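Local coordinates for GTP-binding protein (Thermus thermophilus, PDB 2DBY), which binds guanine nucleotides such as GDP and is probably a ribosome-associated ATPase of the Obg-related YchF/OLA1 subfamily of P-loop GTPases, at residues V74-L79 against N91-H96. Residues are numbered along the deposited sequence; the frame is centred on the assembly and turned at random.
Sequences VDIAGL and NQFLAH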
loop_
_atom_site.group_PDB
_atom_site.type_symbol
_atom_site.label_atom_id
_atom_site.label_comp_id
_atom_site.label_asym_id
_atom_site.label_seq_id
_atom_site.Cartn_x
_atom_site.Cartn_y
_atom_site.Cartn_z
ATOM N N VAL A 74 8.936 3.528 -2.251
ATOM C CA VAL A 74 9.903 4.602 -2.411
ATOM C C VAL A 74 10.954 4.521 -1.311
ATOM O O VAL A 74 10.604 4.346 -0.134
ATOM C CB VAL A 74 9.198 5.957 -2.297
ATOM C CG1 VAL A 74 10.210 7.098 -2.479
ATOM C CG2 VAL A 74 8.076 6.037 -3.308
ATOM N N ASP A 75 12.234 4.628 -1.669
ATOM C CA ASP A 75 13.282 4.611 -0.663
ATOM C C ASP A 75 13.303 6.053 -0.192
ATOM O O ASP A 75 13.800 6.925 -0.921
ATOM C CB ASP A 75 14.653 4.277 -1.271
ATOM C CG ASP A 75 15.771 4.240 -0.224
ATOM O OD1 ASP A 75 15.520 4.589 0.951
ATOM O OD2 ASP A 75 16.912 3.856 -0.580
ATOM N N ILE A 76 12.792 6.290 1.020
ATOM C CA ILE A 76 12.714 7.647 1.545
ATOM C C ILE A 76 14.081 8.077 1.964
ATOM O O ILE A 76 14.713 7.482 2.844
ATOM C CB ILE A 76 11.772 7.760 2.736
ATOM C CG1 ILE A 76 10.323 7.479 2.295
ATOM C CG2 ILE A 76 11.904 9.172 3.354
ATOM C CD1 ILE A 76 9.703 8.534 1.405
ATOM N N ALA A 77 14.501 9.151 1.331
ATOM C CA ALA A 77 15.809 9.705 1.532
ATOM C C ALA A 77 15.822 10.904 2.461
ATOM O O ALA A 77 14.933 11.765 2.385
ATOM C CB ALA A 77 16.350 10.090 0.205
ATOM N N GLY A 78 16.825 10.930 3.343
ATOM C CA GLY A 78 16.989 12.053 4.244
ATOM C C GLY A 78 17.380 11.807 5.680
ATOM O O GLY A 78 17.001 10.802 6.306
ATOM N N LEU A 79 18.159 12.739 6.214
ATOM C CA LEU A 79 18.568 12.673 7.615
ATOM C C LEU A 79 17.228 12.885 8.345
ATOM O O LEU A 79 16.423 13.732 7.922
ATOM C CB LEU A 79 19.564 13.808 7.936
ATOM C CG LEU A 79 19.955 14.102 9.409
ATOM C CD1 LEU A 79 21.407 14.620 9.498
ATOM C CD2 LEU A 79 18.981 15.137 10.019
ATOM N N ASN A 91 14.555 18.455 6.955
ATOM C CA ASN A 91 13.486 18.965 6.098
ATOM C C ASN A 91 13.204 18.129 4.855
ATOM O O ASN A 91 12.036 17.991 4.440
ATOM C CB ASN A 91 13.764 20.403 5.658
ATOM C CG ASN A 91 13.479 21.412 6.744
ATOM O OD1 ASN A 91 12.937 21.084 7.799
ATOM N ND2 ASN A 91 13.827 22.661 6.480
ATOM N N GLN A 92 14.266 17.599 4.262
ATOM C CA GLN A 92 14.148 16.775 3.055
ATOM C C GLN A 92 13.366 15.502 3.363
ATOM O O GLN A 92 12.513 15.094 2.599
ATOM C CB GLN A 92 15.532 16.409 2.519
ATOM C CG GLN A 92 16.274 17.558 1.834
ATOM C CD GLN A 92 15.686 17.919 0.482
ATOM O OE1 GLN A 92 14.558 18.411 0.386
ATOM N NE2 GLN A 92 16.453 17.672 -0.576
ATOM N N PHE A 93 13.669 14.878 4.491
ATOM C CA PHE A 93 12.967 13.670 4.897
ATOM C C PHE A 93 11.469 13.951 5.016
ATOM O O PHE A 93 10.648 13.213 4.489
ATOM C CB PHE A 93 13.542 13.177 6.225
ATOM C CG PHE A 93 12.840 11.950 6.780
ATOM C CD1 PHE A 93 13.116 10.687 6.265
ATOM C CD2 PHE A 93 11.907 12.071 7.824
ATOM C CE1 PHE A 93 12.472 9.530 6.790
ATOM C CE2 PHE A 93 11.253 10.948 8.361
ATOM C CZ PHE A 93 11.536 9.657 7.842
ATOM N N LEU A 94 11.092 15.028 5.698
ATOM C CA LEU A 94 9.672 15.348 5.828
ATOM C C LEU A 94 9.036 15.596 4.459
ATOM O O LEU A 94 7.903 15.189 4.205
ATOM C CB LEU A 94 9.470 16.601 6.685
ATOM C CG LEU A 94 9.920 16.495 8.146
ATOM C CD1 LEU A 94 9.815 17.879 8.819
ATOM C CD2 LEU A 94 9.025 15.464 8.877
ATOM N N ALA A 95 9.759 16.280 3.582
ATOM C CA ALA A 95 9.210 16.570 2.262
ATOM C C ALA A 95 8.943 15.278 1.500
ATOM O O ALA A 95 7.938 15.173 0.784
ATOM C CB ALA A 95 10.164 17.438 1.474
ATOM N N HIS A 96 9.851 14.321 1.635
ATOM C CA HIS A 96 9.704 13.033 0.953
ATOM C C HIS A 96 8.555 12.235 1.550
ATOM O O HIS A 96 7.772 11.629 0.806
ATOM C CB HIS A 96 11.008 12.242 0.998
ATOM C CG HIS A 96 12.097 12.842 0.163
ATOM N ND1 HIS A 96 13.436 12.660 0.436
ATOM C CD2 HIS A 96 12.041 13.627 -0.938
ATOM C CE1 HIS A 96 14.158 13.311 -0.460
ATOM N NE2 HIS A 96 13.336 13.906 -1.305
HETATM O O HOH W 1 16.351 15.488 5.805
#
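Residues 75-78 read Asp-Ile-Ala-Gly, the form that the DxxG (G3) motif at the start of switch II of P-loop GTPases takes here; from Asp75, the last residue of strand 66-75, the chain runs on over the start of helix 91-98. One direct hydrogen bond joins the two segments: His96 ND1 donates to Ala77 O at 2.6 Å, with an N-H...O angle of 154°. The oxygen offers an in-plane lone pair and lies nearly in the imidazole plane, so the bond helps fix the ring's rotation. With CG anti to its carbonyl carbon (chi1 -69°), the ring also has Gln92 O over one face, displaced toward the rim, 3.2 Å above the plane. An alanine in place of His96 would remove this donor and would probably leave the switch II backbone less firmly tied to the helix.

Apolar contact lies deeper. Ile76 CG2 meets CD1 and CE1 of the Phe93 ring, 3.5 Å from CD1, the two side chains crossing at about a right angle, while Ile76 CD1 rests 4.0 Å from His96 CB. Val7 of the central sheet touches both Ile76 and Phe93, and Asp75 is salt-bridged to the GDP-binding Lys14.

Gly78 passes 4.4 Å from Phe93, CA to CA, where a CB would clash with Phe93 N. Beyond it a water bridges the two segments, accepting from Phe93 N at 3.0 Å and donating to Leu79 O at 2.8 Å.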